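Local coordinates for 2,3,4,5-tetrahydropyridine-2,6-dicarboxylate N-succinyltransferase (Campylobacter jejuni, PDB 2RIJ), which probably catalyses the succinyl-CoA-dependent conversion of cyclic tetrahydrodipicolinate into acyclic N-succinyl-L-2-amino-6-oxopimelate, a step of lysine biosynthesis by the succinylase route, at residues A[12-22]-A[57-68]; A[353-361]-A[372-380]. All coordinates share one frame; numbering follows the deposited sequence. Where two conformers were deposited one is given.

Contact 1: residues A[12-22]-A[57-68]; sequences LIKQIEQKSGY and FGSAAIMLEAFM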
ATOM      1  N   LEU A  12      42.034  61.870  26.675  1.00 27.23           N
ATOM      2  CA  LEU A  12      41.758  61.061  27.855  1.00 25.91           C
ATOM      3  C   LEU A  12      41.528  59.589  27.431  1.00 25.90           C
ATOM      4  O   LEU A  12      42.064  58.665  28.050  1.00 24.85           O
ATOM      5  CB  LEU A  12      40.542  61.600  28.628  1.00 25.82           C
ATOM      6  CG  LEU A  12      40.105  60.731  29.815  1.00 28.53           C
ATOM      7  CD1 LEU A  12      41.254  60.517  30.820  1.00 24.81           C
ATOM      8  CD2 LEU A  12      38.834  61.260  30.469  1.00 27.01           C
ATOM      9  N   ILE A  13      40.705  59.376  26.410  1.00 25.85           N
ATOM     10  CA  ILE A  13      40.414  58.022  25.911  0.50 25.48           C
ATOM     11  C   ILE A  13      41.718  57.353  25.462  1.00 25.54           C
ATOM     12  O   ILE A  13      41.955  56.187  25.746  1.00 26.02           O
ATOM     13  CB  ILE A  13      39.389  58.052  24.755  0.50 26.90           C
ATOM     14  CG1 ILE A  13      38.029  58.647  25.202  0.50 21.99           C
ATOM     15  CG2 ILE A  13      39.174  56.643  24.163  0.50 24.66           C
ATOM     16  CD1 ILE A  13      37.528  58.162  26.541  0.50 21.33           C
ATOM     17  N   LYS A  14      42.588  58.107  24.774  1.00 25.86           N
ATOM     18  CA  LYS A  14      43.891  57.578  24.344  1.00 26.30           C
ATOM     19  C   LYS A  14      44.732  57.160  25.545  1.00 26.24           C
ATOM     20  O   LYS A  14      45.310  56.076  25.557  1.00 26.30           O
ATOM     21  CB  LYS A  14      44.661  58.618  23.499  1.00 26.54           C
ATOM     22  CG  LYS A  14      45.961  58.097  22.875  1.00 31.55           C
ATOM     23  N   GLN A  15      44.773  57.987  26.582  1.00 27.12           N
ATOM     24  CA  GLN A  15      45.509  57.601  27.793  1.00 28.43           C
ATOM     25  C   GLN A  15      44.962  56.339  28.474  1.00 26.45           C
ATOM     26  O   GLN A  15      45.728  55.490  28.937  1.00 25.16           O
ATOM     27  CB  GLN A  15      45.555  58.753  28.802  1.00 27.73           C
ATOM     28  CG  GLN A  15      46.439  59.860  28.345  1.00 37.28           C
ATOM     29  CD  GLN A  15      46.477  61.033  29.303  1.00 36.76           C
ATOM     30  OE1 GLN A  15      45.744  61.081  30.308  1.00 53.09           O
ATOM     31  NE2 GLN A  15      47.324  62.008  28.979  1.00 55.41           N
ATOM     32  N   ILE A  16      43.648  56.232  28.563  1.00 23.47           N
ATOM     33  CA  ILE A  16      43.019  55.073  29.178  1.00 24.87           C
ATOM     34  C   ILE A  16      43.359  53.803  28.394  1.00 25.95           C
ATOM     35  O   ILE A  16      43.771  52.775  28.969  1.00 26.83           O
ATOM     36  CB  ILE A  16      41.479  55.256  29.244  1.00 21.14           C
ATOM     37  CG1 ILE A  16      41.120  56.407  30.197  1.00 24.27           C
ATOM     38  CG2 ILE A  16      40.769  53.932  29.672  1.00 22.80           C
ATOM     39  CD1 ILE A  16      39.678  56.939  30.000  1.00 22.75           C
ATOM     40  N   GLU A  17      43.223  53.895  27.070  1.00 26.77           N
ATOM     41  CA  GLU A  17      43.319  52.735  26.207  1.00 28.16           C
ATOM     42  C   GLU A  17      44.774  52.293  26.083  1.00 33.55           C
ATOM     43  O   GLU A  17      45.032  51.168  25.683  1.00 36.17           O
ATOM     44  CB  GLU A  17      42.672  52.991  24.827  1.00 25.52           C
ATOM     45  CG  GLU A  17      41.150  53.082  24.851  1.00 31.15           C
ATOM     46  CD  GLU A  17      40.501  53.325  23.471  1.00 30.31           C
ATOM     47  OE1 GLU A  17      41.239  53.726  22.546  1.00 37.28           O
ATOM     48  OE2 GLU A  17      39.257  53.103  23.324  1.00 29.99           O
ATOM     49  N   GLN A  18      45.715  53.161  26.445  1.00 36.30           N
ATOM     50  CA  GLN A  18      47.137  52.815  26.462  0.50 37.47           C
ATOM     51  C   GLN A  18      47.556  52.240  27.825  1.00 37.29           C
ATOM     52  O   GLN A  18      48.727  51.907  28.042  1.00 39.60           O
ATOM     53  CB  GLN A  18      48.004  54.029  26.058  0.50 39.11           C
ATOM     54  CG  GLN A  18      48.275  55.029  27.171  0.50 37.98           C
ATOM     55  CD  GLN A  18      48.980  56.318  26.725  0.50 39.53           C
ATOM     56  OE1 GLN A  18      49.431  57.098  27.564  0.50 33.73           O
ATOM     57  NE2 GLN A  18      49.074  56.542  25.416  0.50 43.02           N
ATOM     58  N   LYS A  19      46.619  52.103  28.750  1.00 36.07           N
ATOM     59  CA  LYS A  19      46.930  51.441  30.005  1.00 38.66           C
ATOM     60  C   LYS A  19      47.248  49.988  29.715  1.00 41.13           C
ATOM     61  O   LYS A  19      46.821  49.417  28.699  1.00 39.44           O
ATOM     62  CB  LYS A  19      45.777  51.524  31.009  1.00 40.80           C
ATOM     63  CG  LYS A  19      45.650  52.889  31.698  1.00 44.76           C
ATOM     64  CD  LYS A  19      44.425  52.930  32.638  1.00 41.34           C
ATOM     65  CE  LYS A  19      44.483  54.106  33.585  1.00 46.78           C
ATOM     66  NZ  LYS A  19      43.796  53.857  34.894  1.00 43.52           N
ATOM     67  N   SER A  20      48.005  49.389  30.627  1.00 43.28           N
ATOM     68  CA  SER A  20      48.626  48.095  30.393  1.00 44.15           C
ATOM     69  C   SER A  20      47.566  47.012  30.368  1.00 40.61           C
ATOM     70  O   SER A  20      46.771  46.877  31.302  1.00 40.43           O
ATOM     71  CB  SER A  20      49.665  47.794  31.491  1.00 47.87           C
ATOM     72  OG  SER A  20      50.391  46.593  31.219  1.00 58.85           O
ATOM     73  N   GLY A  21      47.564  46.258  29.276  1.00 37.89           N
ATOM     74  CA  GLY A  21      46.614  45.176  29.088  1.00 37.26           C
ATOM     75  C   GLY A  21      45.193  45.614  28.760  1.00 33.95           C
ATOM     76  O   GLY A  21      44.316  44.764  28.617  1.00 34.89           O
ATOM     77  N   TYR A  22      44.960  46.921  28.619  1.00 31.48           N
ATOM     78  CA  TYR A  22      43.629  47.404  28.237  1.00 30.73           C
ATOM     79  C   TYR A  22      43.123  46.660  26.998  1.00 30.00           C
ATOM     80  O   TYR A  22      43.885  46.421  26.060  1.00 27.65           O
ATOM     81  CB  TYR A  22      43.617  48.913  28.009  1.00 27.56           C
ATOM     82  CG  TYR A  22      42.227  49.432  27.796  1.00 27.12           C
ATOM     83  CD1 TYR A  22      41.646  49.421  26.528  1.00 25.69           C
ATOM     84  CD2 TYR A  22      41.473  49.888  28.853  1.00 25.32           C
ATOM     85  CE1 TYR A  22      40.310  49.863  26.328  1.00 26.45           C
ATOM     86  CE2 TYR A  22      40.156  50.337  28.667  1.00 27.17           C
ATOM     87  CZ  TYR A  22      39.597  50.336  27.394  1.00 18.84           C
ATOM     88  OH  TYR A  22      38.316  50.788  27.246  1.00 30.05           O
ATOM     89  N   PHE A  57      33.345  52.906  21.901  1.00 25.17           N
ATOM     90  CA  PHE A  57      34.435  52.382  22.720  1.00 26.05           C
ATOM     91  C   PHE A  57      34.949  53.455  23.695  1.00 26.70           C
ATOM     92  O   PHE A  57      35.386  53.119  24.779  1.00 25.89           O
ATOM     93  CB  PHE A  57      35.578  51.852  21.872  1.00 26.82           C
ATOM     94  CG  PHE A  57      35.197  50.731  20.955  1.00 27.95           C
ATOM     95  CD1 PHE A  57      34.957  49.452  21.446  1.00 27.37           C
ATOM     96  CD2 PHE A  57      35.083  50.946  19.594  1.00 32.55           C
ATOM     97  CE1 PHE A  57      34.608  48.429  20.605  1.00 26.35           C
ATOM     98  CE2 PHE A  57      34.736  49.902  18.743  1.00 32.04           C
ATOM     99  CZ  PHE A  57      34.509  48.641  19.259  1.00 28.02           C
ATOM    100  N   GLY A  58      34.880  54.725  23.299  1.00 26.82           N
ATOM    101  CA  GLY A  58      35.239  55.841  24.188  1.00 28.37           C
ATOM    102  C   GLY A  58      34.399  55.851  25.453  1.00 27.91           C
ATOM    103  O   GLY A  58      34.909  55.994  26.561  1.00 28.26           O
ATOM    104  N   SER A  59      33.098  55.633  25.298  1.00 29.60           N
ATOM    105  CA  SER A  59      32.191  55.588  26.434  1.00 26.58           C
ATOM    106  C   SER A  59      32.529  54.437  27.372  1.00 25.81           C
ATOM    107  O   SER A  59      32.540  54.611  28.576  1.00 27.03           O
ATOM    108  CB  SER A  59      30.708  55.584  25.972  1.00 28.04           C
ATOM    109  OG  SER A  59      30.431  56.721  25.136  1.00 36.21           O
ATOM    110  N   ALA A  60      32.867  53.276  26.817  1.00 25.55           N
ATOM    111  CA  ALA A  60      33.278  52.108  27.600  1.00 24.09           C
ATOM    112  C   ALA A  60      34.580  52.426  28.375  1.00 23.27           C
ATOM    113  O   ALA A  60      34.707  52.091  29.538  1.00 25.09           O
ATOM    114  CB  ALA A  60      33.477  50.907  26.669  1.00 22.28           C
ATOM    115  N   ALA A  61      35.502  53.130  27.733  1.00 22.31           N
ATOM    116  CA  ALA A  61      36.796  53.497  28.330  1.00 23.79           C
ATOM    117  C   ALA A  61      36.575  54.378  29.564  1.00 23.84           C
ATOM    118  O   ALA A  61      37.211  54.155  30.592  1.00 22.24           O
ATOM    119  CB  ALA A  61      37.675  54.221  27.322  1.00 20.21           C
ATOM    120  N   ILE A  62      35.649  55.345  29.453  1.00 22.80           N
ATOM    121  CA  ILE A  62      35.336  56.265  30.555  1.00 24.83           C
ATOM    122  C   ILE A  62      34.784  55.465  31.722  1.00 23.75           C
ATOM    123  O   ILE A  62      35.172  55.702  32.832  1.00 22.69           O
ATOM    124  CB  ILE A  62      34.334  57.403  30.152  1.00 24.27           C
ATOM    125  CG1 ILE A  62      34.929  58.343  29.086  1.00 24.81           C
ATOM    126  CG2 ILE A  62      33.878  58.187  31.374  1.00 24.05           C
ATOM    127  CD1 ILE A  62      36.347  58.920  29.427  1.00 23.42           C
HETATM  128  N   MSE A  63      33.916  54.492  31.469  1.00 25.03           N
HETATM  129  CA  MSE A  63      33.306  53.674  32.527  0.50 24.64           C
HETATM  130  C   MSE A  63      34.315  52.783  33.221  1.00 23.36           C
HETATM  131  O   MSE A  63      34.348  52.683  34.433  1.00 25.33           O
HETATM  132  CB  MSE A  63      32.222  52.746  31.960  0.50 23.70           C
HETATM  133  CG  MSE A  63      30.999  53.434  31.429  0.50 31.59           C
HETATM  134 SE   MSE A  63      30.213  54.744  32.639  0.38 40.48          SE
HETATM  135  CE  MSE A  63      30.305  53.803  34.359  0.50 36.63           C
ATOM    136  N   LEU A  64      35.135  52.105  32.427  1.00 26.32           N
ATOM    137  CA  LEU A  64      36.200  51.260  32.965  1.00 25.23           C
ATOM    138  C   LEU A  64      37.174  52.098  33.793  1.00 25.57           C
ATOM    139  O   LEU A  64      37.626  51.678  34.877  1.00 25.39           O
ATOM    140  CB  LEU A  64      36.937  50.548  31.835  1.00 26.28           C
ATOM    141  CG  LEU A  64      36.073  49.472  31.150  1.00 26.50           C
ATOM    142  CD1 LEU A  64      36.756  48.989  29.880  1.00 23.82           C
ATOM    143  CD2 LEU A  64      35.758  48.326  32.140  1.00 26.29           C
ATOM    144  N   GLU A  65      37.507  53.284  33.287  1.00 24.86           N
ATOM    145  CA  GLU A  65      38.384  54.190  34.033  1.00 25.30           C
ATOM    146  C   GLU A  65      37.764  54.688  35.366  1.00 24.28           C
ATOM    147  O   GLU A  65      38.479  54.913  36.320  1.00 26.61           O
ATOM    148  CB  GLU A  65      38.804  55.349  33.153  1.00 25.76           C
ATOM    149  CG  GLU A  65      39.711  56.367  33.818  1.00 28.89           C
ATOM    150  CD  GLU A  65      41.100  55.838  34.170  1.00 31.58           C
ATOM    151  OE1 GLU A  65      41.494  54.724  33.739  1.00 30.69           O
ATOM    152  OE2 GLU A  65      41.822  56.575  34.881  1.00 33.64           O
ATOM    153  N   ALA A  66      36.446  54.848  35.436  1.00 23.53           N
ATOM    154  CA  ALA A  66      35.816  55.244  36.677  1.00 23.81           C
ATOM    155  C   ALA A  66      36.149  54.239  37.793  1.00 22.68           C
ATOM    156  O   ALA A  66      36.394  54.617  38.920  1.00 24.67           O
ATOM    157  CB  ALA A  66      34.315  55.382  36.492  1.00 22.84           C
ATOM    158  N   PHE A  67      36.165  52.965  37.438  1.00 22.10           N
ATOM    159  CA  PHE A  67      36.445  51.888  38.348  1.00 23.67           C
ATOM    160  C   PHE A  67      37.929  51.839  38.654  1.00 25.18           C
ATOM    161  O   PHE A  67      38.311  51.763  39.819  1.00 24.80           O
ATOM    162  CB  PHE A  67      35.994  50.554  37.755  1.00 23.33           C
ATOM    163  CG  PHE A  67      34.499  50.413  37.633  1.00 20.14           C
ATOM    164  CD1 PHE A  67      33.691  50.472  38.735  1.00 27.19           C
ATOM    165  CD2 PHE A  67      33.920  50.185  36.407  1.00 18.77           C
ATOM    166  CE1 PHE A  67      32.319  50.344  38.614  1.00 26.90           C
ATOM    167  CE2 PHE A  67      32.514  50.033  36.277  1.00 22.37           C
ATOM    168  CZ  PHE A  67      31.741  50.132  37.389  1.00 23.20           C
HETATM  169  N   MSE A  68      38.753  51.922  37.617  1.00 26.29           N
HETATM  170  CA  MSE A  68      40.200  51.869  37.818  1.00 27.85           C
HETATM  171  C   MSE A  68      40.686  53.020  38.674  1.00 28.49           C
HETATM  172  O   MSE A  68      41.573  52.825  39.514  1.00 28.10           O
HETATM  173  CB  MSE A  68      40.926  51.843  36.497  1.00 27.23           C
HETATM  174  CG  MSE A  68      40.737  50.523  35.773  1.00 28.74           C
HETATM  175 SE   MSE A  68      41.828  50.389  34.151  0.75 35.00          SE
HETATM  176  CE  MSE A  68      40.767  51.451  32.848  1.00 21.72           C
TER
HETATM  177  O   HOH W   1      37.589  51.502  24.754  1.00 31.29           O
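Glu65 sends CG anti to its backbone N (chi1 180°) and then bends at chi2 (67°), which swings its carboxylate to the ammonium end of Lys19; the Lys19 chain, extended beyond CG, crosses the glutamate side chain at about a right angle. The salt bridge joins Lys19 NZ to Glu65 OE1 at 2.7 Å and uses the syn lone pair of that oxygen. Lys19 also reaches toward selenomethionine Met68, with its CD 3.9 Å from the selenium. Behind the ion pair, Ile16 is a knob in a hole formed by Ala61, Ile62, Glu65 and Met68: its two branches divide the work, CD1 lying 3.6 Å from Glu65 CB and CG2 resting 3.9 Å from Ala61 CB. Toward the start of helix 57-69, Ile13 packs over Gly58, where the backbone carries no side chain, and Leu12 CD2 meets Ile62 CD1 at 3.6 Å.

The other flank mixes apolar packing with a bridging water. Tyr22 lays its hydroxyl against Ala61, OH to CA 3.3 Å, while Leu64 CD1 approaches the ring obliquely and Met68 CE stands at its edge. One water accepts from this hydroxyl and donates to Glu17 OE2 and to Phe57 O, a carbonyl that also receives Ala61 N, tying Tyr22 in the loop after helix 6-17, the end of that helix and the first turn of helix 57-69 together.

The axes of segments 12-17 and 57-68 cross at 63° and come within 9.5 Å of each other. Cys96 of helix 87-96 touches both Leu12 and Ile62, Phe76 meets the Tyr22 ring, and Phe81 and Phe126 of the antiparallel sheet's strands 80-84 and 124-129 pack on Leu64.

Contact 2: residues A[353-361]-A[372-380]; sequences ELKGLNGLH and IVALNKKAV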
ATOM      1  N   GLU A 353      19.082  12.853   4.735  1.00 22.61           N
ATOM      2  CA  GLU A 353      19.812  12.973   3.492  1.00 21.95           C
ATOM      3  C   GLU A 353      19.383  14.158   2.684  1.00 22.02           C
ATOM      4  O   GLU A 353      20.146  14.616   1.864  1.00 21.52           O
ATOM      5  CB  GLU A 353      19.637  11.738   2.621  1.00 23.23           C
ATOM      6  CG  GLU A 353      20.059  10.446   3.297  1.00 29.80           C
ATOM      7  CD  GLU A 353      19.871   9.269   2.364  1.00 29.64           C
ATOM      8  OE1 GLU A 353      20.780   9.038   1.535  1.00 36.87           O
ATOM      9  OE2 GLU A 353      18.816   8.590   2.445  1.00 26.65           O
ATOM     10  N   LEU A 354      18.138  14.608   2.876  1.00 23.00           N
ATOM     11  CA  LEU A 354      17.562  15.671   2.057  1.00 22.54           C
ATOM     12  C   LEU A 354      17.750  17.052   2.657  1.00 23.18           C
ATOM     13  O   LEU A 354      17.243  18.038   2.136  1.00 23.64           O
ATOM     14  CB  LEU A 354      16.072  15.440   1.886  1.00 21.48           C
ATOM     15  CG  LEU A 354      15.671  14.132   1.199  1.00 19.54           C
ATOM     16  CD1 LEU A 354      14.172  13.781   1.476  1.00 20.96           C
ATOM     17  CD2 LEU A 354      16.053  14.216  -0.345  1.00 21.05           C
ATOM     18  N   LYS A 355      18.510  17.139   3.737  1.00 20.99           N
ATOM     19  CA  LYS A 355      18.582  18.365   4.476  1.00 22.83           C
ATOM     20  C   LYS A 355      19.149  19.506   3.630  1.00 24.72           C
ATOM     21  O   LYS A 355      20.098  19.328   2.832  1.00 19.86           O
ATOM     22  CB  LYS A 355      19.392  18.152   5.726  1.00 23.87           C
ATOM     23  CG  LYS A 355      20.850  17.858   5.491  1.00 29.31           C
ATOM     24  CD  LYS A 355      21.506  17.715   6.866  1.00 39.57           C
ATOM     25  CE  LYS A 355      22.992  17.799   6.789  1.00 45.98           C
ATOM     26  NZ  LYS A 355      23.488  16.461   6.483  1.00 59.89           N
ATOM     27  N   GLY A 356      18.544  20.668   3.794  1.00 25.06           N
ATOM     28  CA  GLY A 356      19.042  21.885   3.184  1.00 24.70           C
ATOM     29  C   GLY A 356      18.683  22.051   1.719  1.00 25.32           C
ATOM     30  O   GLY A 356      18.955  23.080   1.154  1.00 25.40           O
ATOM     31  N   LEU A 357      18.056  21.068   1.083  1.00 23.85           N
ATOM     32  CA  LEU A 357      17.747  21.201  -0.363  1.00 18.43           C
ATOM     33  C   LEU A 357      16.628  22.207  -0.629  1.00 22.31           C
ATOM     34  O   LEU A 357      15.742  22.398   0.215  1.00 22.77           O
ATOM     35  CB  LEU A 357      17.410  19.850  -0.979  1.00 17.80           C
ATOM     36  CG  LEU A 357      18.479  18.757  -0.843  1.00 18.92           C
ATOM     37  CD1 LEU A 357      17.971  17.427  -1.368  1.00 19.90           C
ATOM     38  CD2 LEU A 357      19.787  19.193  -1.567  1.00 20.10           C
ATOM     39  N   ASN A 358      16.638  22.800  -1.825  1.00 18.67           N
ATOM     40  CA  ASN A 358      15.624  23.792  -2.215  1.00 22.14           C
ATOM     41  C   ASN A 358      14.486  23.193  -3.004  1.00 21.05           C
ATOM     42  O   ASN A 358      14.692  22.243  -3.790  1.00 21.47           O
ATOM     43  CB  ASN A 358      16.288  24.869  -3.111  1.00 23.64           C
ATOM     44  CG  ASN A 358      17.484  25.491  -2.464  1.00 32.69           C
ATOM     45  OD1 ASN A 358      17.418  26.054  -1.353  1.00 27.81           O
ATOM     46  ND2 ASN A 358      18.607  25.395  -3.142  1.00 30.96           N
ATOM     47  N   GLY A 359      13.303  23.783  -2.894  1.00 21.42           N
ATOM     48  CA  GLY A 359      12.181  23.400  -3.739  1.00 19.85           C
ATOM     49  C   GLY A 359      11.503  22.073  -3.443  1.00 22.38           C
ATOM     50  O   GLY A 359      10.776  21.550  -4.279  1.00 25.00           O
ATOM     51  N   LEU A 360      11.726  21.531  -2.245  1.00 21.80           N
ATOM     52  CA  LEU A 360      11.143  20.259  -1.846  1.00 20.09           C
ATOM     53  C   LEU A 360       9.688  20.423  -1.412  1.00 21.55           C
ATOM     54  O   LEU A 360       9.293  21.395  -0.771  1.00 22.99           O
ATOM     55  CB  LEU A 360      11.908  19.604  -0.689  1.00 22.88           C
ATOM     56  CG  LEU A 360      13.417  19.333  -0.860  1.00 19.87           C
ATOM     57  CD1 LEU A 360      13.945  18.578   0.367  1.00 25.54           C
ATOM     58  CD2 LEU A 360      13.666  18.495  -2.087  1.00 16.71           C
ATOM     59  N   HIS A 361       8.913  19.424  -1.751  1.00 21.35           N
ATOM     60  CA  HIS A 361       7.523  19.353  -1.333  1.00 21.07           C
ATOM     61  C   HIS A 361       7.305  18.011  -0.691  1.00 19.71           C
ATOM     62  O   HIS A 361       7.285  16.974  -1.368  1.00 20.76           O
ATOM     63  CB  HIS A 361       6.582  19.595  -2.500  1.00 21.67           C
ATOM     64  CG  HIS A 361       5.137  19.660  -2.111  1.00 27.10           C
ATOM     65  ND1 HIS A 361       4.150  19.987  -3.011  1.00 27.22           N
ATOM     66  CD2 HIS A 361       4.518  19.506  -0.913  1.00 25.15           C
ATOM     67  CE1 HIS A 361       2.980  19.981  -2.393  1.00 33.85           C
ATOM     68  NE2 HIS A 361       3.179  19.728  -1.111  1.00 24.42           N
ATOM     69  N   ILE A 372       6.085  10.995   0.269  1.00 22.60           N
ATOM     70  CA  ILE A 372       6.748  11.485  -0.958  0.50 21.72           C
ATOM     71  C   ILE A 372       7.557  12.751  -0.716  1.00 22.35           C
ATOM     72  O   ILE A 372       7.172  13.610   0.049  1.00 23.27           O
ATOM     73  CB  ILE A 372       5.709  11.739  -2.105  0.50 23.57           C
ATOM     74  CG1 ILE A 372       5.236  10.403  -2.688  0.50 22.41           C
ATOM     75  CG2 ILE A 372       6.283  12.663  -3.230  0.50 21.73           C
ATOM     76  CD1 ILE A 372       3.897  10.492  -3.389  0.50 20.62           C
ATOM     77  N   VAL A 373       8.698  12.856  -1.386  1.00 20.59           N
ATOM     78  CA  VAL A 373       9.376  14.123  -1.550  1.00 23.62           C
ATOM     79  C   VAL A 373       9.339  14.451  -3.064  1.00 22.38           C
ATOM     80  O   VAL A 373       9.761  13.630  -3.897  1.00 21.06           O
ATOM     81  CB  VAL A 373      10.786  14.186  -0.955  1.00 22.00           C
ATOM     82  CG1 VAL A 373      11.765  13.110  -1.578  1.00 24.35           C
ATOM     83  CG2 VAL A 373      11.311  15.620  -1.087  1.00 22.55           C
ATOM     84  N   ALA A 374       8.772  15.601  -3.409  1.00 22.82           N
ATOM     85  CA  ALA A 374       8.508  15.994  -4.805  1.00 23.51           C
ATOM     86  C   ALA A 374       8.927  17.451  -5.042  1.00 25.21           C
ATOM     87  O   ALA A 374       9.457  18.102  -4.135  1.00 21.68           O
ATOM     88  CB  ALA A 374       7.037  15.784  -5.144  1.00 24.79           C
ATOM     89  N   LEU A 375       8.655  17.984  -6.237  1.00 23.86           N
ATOM     90  CA  LEU A 375       8.941  19.366  -6.535  1.00 25.48           C
ATOM     91  C   LEU A 375       7.820  20.275  -6.031  1.00 23.55           C
ATOM     92  O   LEU A 375       6.645  20.037  -6.273  1.00 22.94           O
ATOM     93  CB  LEU A 375       9.122  19.581  -8.058  1.00 24.96           C
ATOM     94  CG  LEU A 375       9.304  21.001  -8.579  1.00 28.70           C
ATOM     95  CD1 LEU A 375      10.700  21.542  -8.265  1.00 22.23           C
ATOM     96  CD2 LEU A 375       8.937  21.065 -10.095  1.00 25.37           C
ATOM     97  N   ASN A 376       8.207  21.338  -5.357  1.00 23.84           N
ATOM     98  CA  ASN A 376       7.305  22.442  -5.130  1.00 24.67           C
ATOM     99  C   ASN A 376       7.158  23.147  -6.491  1.00 30.60           C
ATOM    100  O   ASN A 376       8.082  23.802  -6.954  1.00 27.95           O
ATOM    101  CB  ASN A 376       7.862  23.376  -4.079  1.00 23.03           C
ATOM    102  CG  ASN A 376       7.058  24.672  -3.963  1.00 25.52           C
ATOM    103  OD1 ASN A 376       5.999  24.814  -4.607  1.00 32.44           O
ATOM    104  ND2 ASN A 376       7.575  25.626  -3.202  1.00 25.29           N
ATOM    105  N   LYS A 377       6.005  22.995  -7.122  1.00 36.97           N
ATOM    106  CA  LYS A 377       5.808  23.544  -8.467  1.00 45.85           C
ATOM    107  C   LYS A 377       6.155  25.034  -8.532  1.00 49.17           C
ATOM    108  O   LYS A 377       6.850  25.466  -9.463  1.00 53.39           O
ATOM    109  CB  LYS A 377       4.386  23.276  -8.962  1.00 46.95           C
ATOM    110  CG  LYS A 377       3.919  21.794  -8.854  1.00 54.30           C
ATOM    111  CD  LYS A 377       4.860  20.764  -9.510  1.00 60.56           C
ATOM    112  CE  LYS A 377       4.463  19.281  -9.164  1.00 65.47           C
ATOM    113  NZ  LYS A 377       5.310  18.540  -8.095  1.00 54.57           N
ATOM    114  N   LYS A 378       5.751  25.809  -7.527  1.00 51.29           N
ATOM    115  CA  LYS A 378       6.153  27.245  -7.459  1.00 53.15           C
ATOM    116  C   LYS A 378       7.681  27.528  -7.408  1.00 55.31           C
ATOM    117  O   LYS A 378       8.099  28.644  -7.739  1.00 57.40           O
ATOM    118  CB  LYS A 378       5.499  27.983  -6.270  1.00 52.77           C
ATOM    119  CG  LYS A 378       4.039  27.635  -5.952  1.00 54.28           C
ATOM    120  CD  LYS A 378       3.194  27.376  -7.176  1.00 51.58           C
ATOM    121  N   ALA A 379       8.503  26.556  -6.997  1.00 56.46           N
ATOM    122  CA  ALA A 379       9.956  26.783  -6.804  1.00 58.03           C
ATOM    123  C   ALA A 379      10.770  26.851  -8.123  1.00 60.83           C
ATOM    124  O   ALA A 379      11.845  27.489  -8.165  1.00 60.04           O
ATOM    125  CB  ALA A 379      10.552  25.734  -5.876  1.00 55.00           C
ATOM    126  N   VAL A 380      10.283  26.175  -9.171  1.00 62.95           N
ATOM    127  CA  VAL A 380      10.887  26.288 -10.507  1.00 66.32           C
ATOM    128  C   VAL A 380      10.758  27.734 -11.001  1.00 70.28           C
ATOM    129  O   VAL A 380      11.751  28.337 -11.427  1.00 70.99           O
ATOM    130  CB  VAL A 380      10.238  25.338 -11.536  1.00 66.59           C
ATOM    131  CG1 VAL A 380      10.766  25.629 -12.951  1.00 68.32           C
ATOM    132  CG2 VAL A 380      10.513  23.905 -11.156  1.00 68.63           C
TER
HETATM  133  O   HOH W   2       3.955  21.506  -5.441  1.00 37.13           O
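Leu360 faces Leu375 in a non-hydrogen-bonded antiparallel pair and His361 faces Ala374 in a hydrogen-bonded one, with His361 N to Ala374 O at 2.8 Å and Ala374 N to His361 O at 2.9 Å. A further, nearly straight bond (176°) from Asn376 N to Gly359 O, 2.8 Å long, extends the pairing past the end of strand 371-375. Gly359, at positive phi, comes close to the short, weakly bonded helix that follows strand 371-375, its CA 3.6 Å from Ala379 CB.

Val373 spans two leucines by its two methyls: CG1 meets Leu354 CD1 end to end at 3.9 Å, while CG2, anti to the backbone N, passes obliquely against Leu360 CD2 at 3.8 Å. Phe327 of strand 326-329 adds to this apolar patch. The His361 ring is held from both nitrogens. Its NE2 hydrogen-bonds Asp316 OD1, and a water 2.9 Å from ND1 accepts from Lys377 N. Asn376 is the N-cap of the short helix, its OD1 taking a weak bond from Lys378 N, while its ND2 binds Asn312 O. Lys377 NZ turns back to Leu375 O at 2.7 Å, on a lone pair in the carbonyl plane, and also forms a salt bridge with Asp331.

This is the beta hairpin of strands 360-364 and 371-375 at the C-terminal end of the left-handed beta-helix; Asp316, which His361 contacts, and Arg363, farther along its strand, are predicted to bind succinyl-CoA.

How the contacts relate
Contact 1 and contact 2 lie on opposite sides of the chain's centre, their own centres about 54 Å apart and their nearest atoms about 35 Å, and they share no helix or strand. Contact 1 is partly buried and joins two helices of the N-terminal region, relying on side-chain packing, one direct salt bridge and a bridging water, with no backbone bond between its segments. Contact 2 is the more buried, although smaller in interface; backbone hydrogen bonds set its register and apolar side chains add to it. Only contact 2 adjoins residues predicted to bind succinyl-CoA, whereas contact 1 lies far from the predicted succinyl-CoA site.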